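Local coordinates for viral macrophage inflammatory protein-II (PDB 2FHT) that binds a wide range of chemokine receptors, among them human CXCR4, and so blocks infection by several HIV-1 strains, at residues P21-S26 against L43-R48; W28-Q33 against L66-R71. All blocks are in the same frame, centred on the assembly; numbering follows the deposited sequence.

Contact 1 (P21-S26 against L43-R48); sequences PQVLLS and LTKRGR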
ATOM      1  N   PRO A  21      -4.002  -8.459   8.646  1.00 34.61           N
ATOM      2  CA  PRO A  21      -5.036  -8.180   9.635  1.00 35.12           C
ATOM      3  C   PRO A  21      -5.031  -6.681   9.970  1.00 33.18           C
ATOM      4  O   PRO A  21      -4.005  -6.112  10.354  1.00 33.23           O
ATOM      5  CB  PRO A  21      -4.615  -9.061  10.811  1.00 37.52           C
ATOM      6  CG  PRO A  21      -3.102  -9.019  10.732  1.00 42.11           C
ATOM      7  CD  PRO A  21      -2.845  -9.154   9.242  1.00 39.28           C
ATOM      8  N   GLN A  22      -6.189  -6.056   9.815  1.00 31.81           N
ATOM      9  CA  GLN A  22      -6.341  -4.639  10.065  1.00 35.55           C
ATOM     10  C   GLN A  22      -5.704  -4.117  11.324  1.00 38.63           C
ATOM     11  O   GLN A  22      -5.141  -3.028  11.323  1.00 41.13           O
ATOM     12  CB  GLN A  22      -7.814  -4.250  10.086  1.00 41.99           C
ATOM     13  CG  GLN A  22      -8.019  -2.779  10.433  1.00 49.26           C
ATOM     14  CD  GLN A  22      -9.446  -2.338  10.305  1.00 48.13           C
ATOM     15  OE1 GLN A  22     -10.359  -3.037  10.725  1.00 55.25           O
ATOM     16  NE2 GLN A  22      -9.650  -1.164   9.722  1.00 52.62           N
ATOM     17  N   VAL A  23      -5.853  -4.868  12.412  1.00 45.31           N
ATOM     18  CA  VAL A  23      -5.328  -4.473  13.725  1.00 45.96           C
ATOM     19  C   VAL A  23      -3.812  -4.299  13.761  1.00 44.54           C
ATOM     20  O   VAL A  23      -3.268  -3.778  14.729  1.00 45.74           O
ATOM     21  CB  VAL A  23      -5.852  -5.442  14.850  1.00 49.22           C
ATOM     22  CG1 VAL A  23      -5.174  -5.170  16.195  1.00 50.35           C
ATOM     23  CG2 VAL A  23      -7.368  -5.286  15.003  1.00 44.78           C
ATOM     24  N   LEU A  24      -3.134  -4.728  12.702  1.00 44.44           N
ATOM     25  CA  LEU A  24      -1.683  -4.575  12.612  1.00 43.55           C
ATOM     26  C   LEU A  24      -1.327  -3.262  11.875  1.00 41.04           C
ATOM     27  O   LEU A  24      -0.243  -2.695  12.073  1.00 37.42           O
ATOM     28  CB  LEU A  24      -1.100  -5.770  11.847  1.00 49.24           C
ATOM     29  CG  LEU A  24       0.417  -6.033  11.795  1.00 54.60           C
ATOM     30  CD1 LEU A  24       0.955  -6.331  13.198  1.00 50.93           C
ATOM     31  CD2 LEU A  24       0.706  -7.219  10.848  1.00 50.02           C
ATOM     32  N   LEU A  25      -2.287  -2.771  11.078  1.00 38.12           N
ATOM     33  CA  LEU A  25      -2.151  -1.589  10.215  1.00 28.39           C
ATOM     34  C   LEU A  25      -2.676  -0.245  10.692  1.00 29.94           C
ATOM     35  O   LEU A  25      -3.745  -0.153  11.294  1.00 31.24           O
ATOM     36  CB  LEU A  25      -2.822  -1.875   8.882  1.00 21.80           C
ATOM     37  CG  LEU A  25      -2.329  -2.951   7.911  1.00 27.05           C
ATOM     38  CD1 LEU A  25      -1.041  -3.597   8.351  1.00 23.41           C
ATOM     39  CD2 LEU A  25      -3.405  -3.972   7.670  1.00 28.06           C
ATOM     40  N   SER A  26      -1.987   0.813  10.284  1.00 24.86           N
ATOM     41  CA  SER A  26      -2.391   2.153  10.650  1.00 26.53           C
ATOM     42  C   SER A  26      -3.041   2.959   9.504  1.00 24.46           C
ATOM     43  O   SER A  26      -4.071   3.602   9.707  1.00 22.18           O
ATOM     44  CB  SER A  26      -1.215   2.913  11.274  1.00 27.20           C
ATOM     45  OG  SER A  26      -0.378   3.488  10.291  1.00 37.19           O
ATOM     46  N   LEU A  43       0.699   0.877   5.798  1.00 18.82           N
ATOM     47  CA  LEU A  43       1.644   1.253   6.829  1.00 23.99           C
ATOM     48  C   LEU A  43       1.197   0.513   8.058  1.00 24.87           C
ATOM     49  O   LEU A  43       0.030   0.587   8.434  1.00 25.51           O
ATOM     50  CB  LEU A  43       1.621   2.762   7.077  1.00 28.32           C
ATOM     51  CG  LEU A  43       2.259   3.580   5.952  1.00 33.81           C
ATOM     52  CD1 LEU A  43       2.000   5.053   6.167  1.00 31.41           C
ATOM     53  CD2 LEU A  43       3.765   3.311   5.920  1.00 35.94           C
ATOM     54  N   THR A  44       2.078  -0.299   8.621  1.00 28.39           N
ATOM     55  CA  THR A  44       1.712  -1.051   9.814  1.00 30.95           C
ATOM     56  C   THR A  44       1.933  -0.186  11.042  1.00 33.27           C
ATOM     57  O   THR A  44       2.576   0.875  10.956  1.00 33.50           O
ATOM     58  CB  THR A  44       2.481  -2.403   9.921  1.00 35.67           C
ATOM     59  OG1 THR A  44       3.869  -2.178  10.221  1.00 32.90           O
ATOM     60  CG2 THR A  44       2.353  -3.187   8.589  1.00 33.28           C
ATOM     61  N   LYS A  45       1.296  -0.565  12.148  1.00 37.28           N
ATOM     62  CA  LYS A  45       1.441   0.174  13.399  1.00 40.93           C
ATOM     63  C   LYS A  45       2.897   0.053  13.854  1.00 42.89           C
ATOM     64  O   LYS A  45       3.453   0.973  14.436  1.00 46.19           O
ATOM     65  CB  LYS A  45       0.478  -0.380  14.449  1.00 42.15           C
ATOM     66  CG  LYS A  45      -0.997  -0.212  14.088  1.00 43.16           C
ATOM     67  CD  LYS A  45      -1.924  -0.936  15.072  1.00 40.64           C
ATOM     68  CE  LYS A  45      -3.386  -0.705  14.699  1.00 42.92           C
ATOM     69  NZ  LYS A  45      -4.363  -1.598  15.387  1.00 39.19           N
ATOM     70  N   ARG A  46       3.510  -1.089  13.562  1.00 47.03           N
ATOM     71  CA  ARG A  46       4.913  -1.346  13.883  1.00 49.43           C
ATOM     72  C   ARG A  46       5.844  -0.395  13.107  1.00 47.62           C
ATOM     73  O   ARG A  46       7.006  -0.225  13.474  1.00 47.94           O
ATOM     74  CB  ARG A  46       5.254  -2.802  13.535  1.00 56.63           C
ATOM     75  CG  ARG A  46       6.747  -3.154  13.549  1.00 64.56           C
ATOM     76  CD  ARG A  46       6.980  -4.525  12.923  1.00 68.73           C
ATOM     77  NE  ARG A  46       8.394  -4.857  12.746  1.00 69.45           N
ATOM     78  CZ  ARG A  46       8.859  -5.640  11.772  1.00 71.41           C
ATOM     79  NH1 ARG A  46       8.026  -6.168  10.878  1.00 71.97           N
ATOM     80  NH2 ARG A  46      10.153  -5.916  11.700  1.00 72.15           N
ATOM     81  N   GLY A  47       5.338   0.199  12.027  1.00 45.28           N
ATOM     82  CA  GLY A  47       6.123   1.126  11.228  1.00 43.15           C
ATOM     83  C   GLY A  47       6.385   0.658   9.803  1.00 45.08           C
ATOM     84  O   GLY A  47       6.728   1.464   8.925  1.00 45.16           O
ATOM     85  N   ARG A  48       6.233  -0.645   9.579  1.00 41.98           N
ATOM     86  CA  ARG A  48       6.465  -1.261   8.276  1.00 42.04           C
ATOM     87  C   ARG A  48       5.624  -0.734   7.097  1.00 38.27           C
ATOM     88  O   ARG A  48       4.557  -0.162   7.290  1.00 34.98           O
ATOM     89  CB  ARG A  48       6.305  -2.780   8.401  1.00 43.14           C
ATOM     90  CG  ARG A  48       7.529  -3.522   8.925  1.00 50.98           C
ATOM     91  CD  ARG A  48       8.086  -2.929  10.222  1.00 59.35           C
ATOM     92  NE  ARG A  48       8.821  -1.678  10.034  1.00 66.12           N
ATOM     93  CZ  ARG A  48      10.148  -1.575   9.963  1.00 70.03           C
ATOM     94  NH1 ARG A  48      10.919  -2.653  10.067  1.00 73.24           N
ATOM     95  NH2 ARG A  48      10.709  -0.391   9.765  1.00 70.18           N
TER
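Leu24 and Ser26 pair with Lys45 and Leu43 through their backbones. Lys45 N gives a straight bond to Leu24 O (2.6 Å, 179° at the hydrogen). Ser26 N reaches Leu43 O at 2.7 Å. Ser26 OG leans on Leu43 O as well, but that bond is weak at 3.5 Å. Between these bonds Leu25 and Thr44 form an antiparallel non-hydrogen-bonded pair.

This is the open end of the hairpin of strands 25-30 and 39-44 in the three-stranded antiparallel sheet of the chemokine fold. Residues 22-24 form the 3-10 turn that leads into the first strand. Thr44 to Gly47 make a type I turn on the way to strand 49-53.

The Lys45 side chain runs extended beyond CG and crosses to the 3-10 turn. Its CG passes Leu24 O. Lys45 NZ donates to Val23 O from above the carbonyl plane (45° out). The modelled 2.5 Å is unusually short, and the exact length is doubtful.

The apolar part is small. The side chains of Leu25 and Thr44 set out divergently, but Leu25 CD1 comes back to Thr44 CG2. Leu25 chi2 is nearly eclipsed (-6°), and the tight 3.4 Å between Leu25 CD1 and Thr44 CG2 is uncertain. Leu25 also packs on Leu62 of helix 57-65, whereas Thr44 touches Val50 in strand 49-53.

Contact 2 (W28-Q33 against L66-R71); sequences WYPTSQ and LPVTAR
Trp28 meets Leu66, Pro67 and Val68, where the chain leaves the C-terminal helix of the chemokine fold and runs beside edge strand 25-30. A single backbone bridge pairs Trp28 with Val68. Trp28 N donates to Pro67 O at 3.1 Å. Thr69 N returns a bond to Trp28 O at 2.8 Å.

The packed part centres on the indole. Trp28 CB points away from the tail, but chi1 (66°) sets CG between the backbone N and the carbonyl carbon, and the ring comes back to the tail. Val68 CG2 lies over one face of the six-membered ring, toward the rim, in a CH-pi contact. The modelled approach is closer than carbons can sit, so its exact closeness is doubtful. Trp28 CD1 touches Leu66 CB at 3.7 Å. Trp28 NE1 makes a weak bond to Leu66 O (3.3 Å) at the ring edge, near its plane, and a second weak one to Met63 O in helix 57-65. Leu66 is buried and also packs on Phe42 of strand 39-44. Tyr29 and Thr69 have their side chains side by side, pointing the same way, with Thr69 CG2 3.5 Å from Tyr29 CD1.

Exposed Pro30 and Val68 form the looser side. There Pro30 CD only grazes Val68 CG1 at 4.5 Å.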
ATOM      1  N   TRP A  28      -2.755   3.711   4.751  1.00 18.79           N
ATOM      2  CA  TRP A  28      -2.226   3.255   3.472  1.00 19.85           C
ATOM      3  C   TRP A  28      -2.079   4.438   2.522  1.00 22.98           C
ATOM      4  O   TRP A  28      -2.621   5.516   2.777  1.00 20.86           O
ATOM      5  CB  TRP A  28      -3.160   2.210   2.839  1.00 17.16           C
ATOM      6  CG  TRP A  28      -4.521   2.757   2.427  1.00 19.05           C
ATOM      7  CD1 TRP A  28      -5.617   2.930   3.228  1.00 16.65           C
ATOM      8  CD2 TRP A  28      -4.913   3.192   1.124  1.00 16.92           C
ATOM      9  NE1 TRP A  28      -6.658   3.440   2.503  1.00 13.08           N
ATOM     10  CE2 TRP A  28      -6.260   3.604   1.210  1.00 17.88           C
ATOM     11  CE3 TRP A  28      -4.253   3.268  -0.113  1.00 17.80           C
ATOM     12  CZ2 TRP A  28      -6.960   4.094   0.105  1.00 22.56           C
ATOM     13  CZ3 TRP A  28      -4.948   3.755  -1.202  1.00 20.58           C
ATOM     14  CH2 TRP A  28      -6.291   4.158  -1.090  1.00 22.67           C
ATOM     15  N   TYR A  29      -1.326   4.244   1.440  1.00 20.61           N
ATOM     16  CA  TYR A  29      -1.171   5.285   0.437  1.00 21.15           C
ATOM     17  C   TYR A  29      -0.938   4.601  -0.893  1.00 19.32           C
ATOM     18  O   TYR A  29      -0.386   3.494  -0.931  1.00 16.42           O
ATOM     19  CB  TYR A  29      -0.051   6.260   0.796  1.00 23.46           C
ATOM     20  CG  TYR A  29       1.295   5.639   1.030  1.00 30.43           C
ATOM     21  CD1 TYR A  29       1.681   5.228   2.307  1.00 37.91           C
ATOM     22  CD2 TYR A  29       2.216   5.529  -0.003  1.00 31.22           C
ATOM     23  CE1 TYR A  29       2.964   4.728   2.550  1.00 40.04           C
ATOM     24  CE2 TYR A  29       3.493   5.041   0.225  1.00 38.09           C
ATOM     25  CZ  TYR A  29       3.866   4.643   1.501  1.00 41.52           C
ATOM     26  OH  TYR A  29       5.146   4.180   1.718  1.00 44.22           O
ATOM     27  N   PRO A  30      -1.477   5.180  -1.986  1.00 18.25           N
ATOM     28  CA  PRO A  30      -1.305   4.591  -3.320  1.00 15.98           C
ATOM     29  C   PRO A  30       0.067   4.889  -3.861  1.00 15.15           C
ATOM     30  O   PRO A  30       0.734   5.795  -3.378  1.00 18.10           O
ATOM     31  CB  PRO A  30      -2.381   5.295  -4.153  1.00 14.56           C
ATOM     32  CG  PRO A  30      -2.459   6.644  -3.539  1.00 17.27           C
ATOM     33  CD  PRO A  30      -2.272   6.425  -2.044  1.00 20.34           C
ATOM     34  N   THR A  31       0.535   4.042  -4.764  1.00 18.07           N
ATOM     35  CA  THR A  31       1.816   4.271  -5.424  1.00 20.25           C
ATOM     36  C   THR A  31       1.495   5.137  -6.657  1.00 22.27           C
ATOM     37  O   THR A  31       0.313   5.382  -6.988  1.00 23.21           O
ATOM     38  CB  THR A  31       2.518   2.961  -5.871  1.00 15.33           C
ATOM     39  OG1 THR A  31       1.627   2.167  -6.642  1.00 17.55           O
ATOM     40  CG2 THR A  31       2.970   2.172  -4.692  1.00 17.40           C
ATOM     41  N   SER A  32       2.530   5.662  -7.295  1.00 23.29           N
ATOM     42  CA  SER A  32       2.341   6.490  -8.474  1.00 20.83           C
ATOM     43  C   SER A  32       1.611   5.696  -9.539  1.00 21.84           C
ATOM     44  O   SER A  32       1.859   4.508  -9.695  1.00 21.26           O
ATOM     45  CB  SER A  32       3.710   6.938  -9.002  1.00 23.43           C
ATOM     46  OG  SER A  32       3.612   7.476 -10.313  1.00 27.74           O
ATOM     47  N   GLN A  33       0.717   6.353 -10.276  1.00 24.58           N
ATOM     48  CA  GLN A  33      -0.021   5.694 -11.342  1.00 23.34           C
ATOM     49  C   GLN A  33       0.924   5.367 -12.475  1.00 18.58           C
ATOM     50  O   GLN A  33       0.573   4.621 -13.357  1.00 25.88           O
ATOM     51  CB  GLN A  33      -1.165   6.564 -11.858  1.00 30.69           C
ATOM     52  CG  GLN A  33      -2.250   6.928 -10.820  1.00 40.84           C
ATOM     53  CD  GLN A  33      -3.158   5.757 -10.384  1.00 45.23           C
ATOM     54  OE1 GLN A  33      -3.730   5.046 -11.215  1.00 43.67           O
ATOM     55  NE2 GLN A  33      -3.354   5.617  -9.067  1.00 45.26           N
ATOM     56  N   LEU A  66      -9.310   1.616   6.363  1.00 17.70           N
ATOM     57  CA  LEU A  66      -8.179   2.394   6.835  1.00 15.27           C
ATOM     58  C   LEU A  66      -8.145   3.770   6.188  1.00 15.10           C
ATOM     59  O   LEU A  66      -8.680   3.952   5.095  1.00 15.74           O
ATOM     60  CB  LEU A  66      -6.865   1.673   6.506  1.00 18.13           C
ATOM     61  CG  LEU A  66      -6.516   0.358   7.212  1.00 21.24           C
ATOM     62  CD1 LEU A  66      -5.272  -0.205   6.563  1.00 20.99           C
ATOM     63  CD2 LEU A  66      -6.289   0.565   8.701  1.00 15.04           C
ATOM     64  N   PRO A  67      -7.541   4.766   6.871  1.00 14.82           N
ATOM     65  CA  PRO A  67      -7.453   6.117   6.294  1.00 18.79           C
ATOM     66  C   PRO A  67      -6.205   6.204   5.391  1.00 20.13           C
ATOM     67  O   PRO A  67      -5.242   5.449   5.580  1.00 14.08           O
ATOM     68  CB  PRO A  67      -7.279   6.996   7.530  1.00 14.94           C
ATOM     69  CG  PRO A  67      -6.434   6.139   8.393  1.00 15.27           C
ATOM     70  CD  PRO A  67      -7.079   4.774   8.271  1.00 13.59           C
ATOM     71  N   VAL A  68      -6.264   7.051   4.368  1.00 19.64           N
ATOM     72  CA  VAL A  68      -5.115   7.249   3.488  1.00 20.16           C
ATOM     73  C   VAL A  68      -4.192   8.214   4.226  1.00 21.36           C
ATOM     74  O   VAL A  68      -4.649   9.165   4.860  1.00 18.87           O
ATOM     75  CB  VAL A  68      -5.494   7.875   2.121  1.00 17.95           C
ATOM     76  CG1 VAL A  68      -4.258   8.424   1.437  1.00 22.24           C
ATOM     77  CG2 VAL A  68      -6.099   6.836   1.233  1.00 19.82           C
ATOM     78  N   THR A  69      -2.895   7.985   4.099  1.00 21.70           N
ATOM     79  CA  THR A  69      -1.914   8.806   4.766  1.00 25.63           C
ATOM     80  C   THR A  69      -1.095   9.609   3.744  1.00 22.68           C
ATOM     81  O   THR A  69      -0.958   9.190   2.602  1.00 20.34           O
ATOM     82  CB  THR A  69      -0.996   7.888   5.609  1.00 29.75           C
ATOM     83  OG1 THR A  69      -0.226   8.675   6.524  1.00 44.76           O
ATOM     84  CG2 THR A  69      -0.049   7.105   4.716  1.00 26.11           C
ATOM     85  N   ALA A  70      -0.611  10.784   4.149  1.00 22.97           N
ATOM     86  CA  ALA A  70       0.217  11.645   3.299  1.00 22.03           C
ATOM     87  C   ALA A  70       1.701  11.353   3.527  1.00 21.26           C
ATOM     88  O   ALA A  70       2.100  10.927   4.618  1.00 25.11           O
ATOM     89  CB  ALA A  70      -0.066  13.131   3.597  1.00 21.03           C
ATOM     90  N   ARG A  71       2.503  11.536   2.487  1.00 20.41           N
ATOM     91  CA  ARG A  71       3.946  11.330   2.573  1.00 24.97           C
ATOM     92  C   ARG A  71       4.605  12.518   3.273  1.00 21.85           C
ATOM     93  O   ARG A  71       5.620  12.342   3.973  1.00 18.69           O
ATOM     94  CB  ARG A  71       4.529  11.167   1.179  1.00 30.20           C
ATOM     95  OXT ARG A  71       4.087  13.632   3.088  1.00 26.15           O
TER

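Both contacts use strand 25-30, at different places along it. Contact 1 joins its start to strand 39-44 within the sheet and is partly buried. Contact 2 adds the tail after helix 57-65 to the same strand and lies at the surface, though closer to the centre of the chain. Backbone bonds run through both. Contact 1 supplements them with a lysine ammonium group, probably charged, at the exposed open end of the hairpin. Contact 2 uses an indole ring where the tail covers the edge strand. Their centres are 14 Å apart, yet they touch: Leu43 CG packs on Tyr29 CE1 at 3.7 Å, and Leu66 CD2 lies 3.7 Å from Leu25 O. Leu43 also meets Thr69, linking the hairpin to the tail.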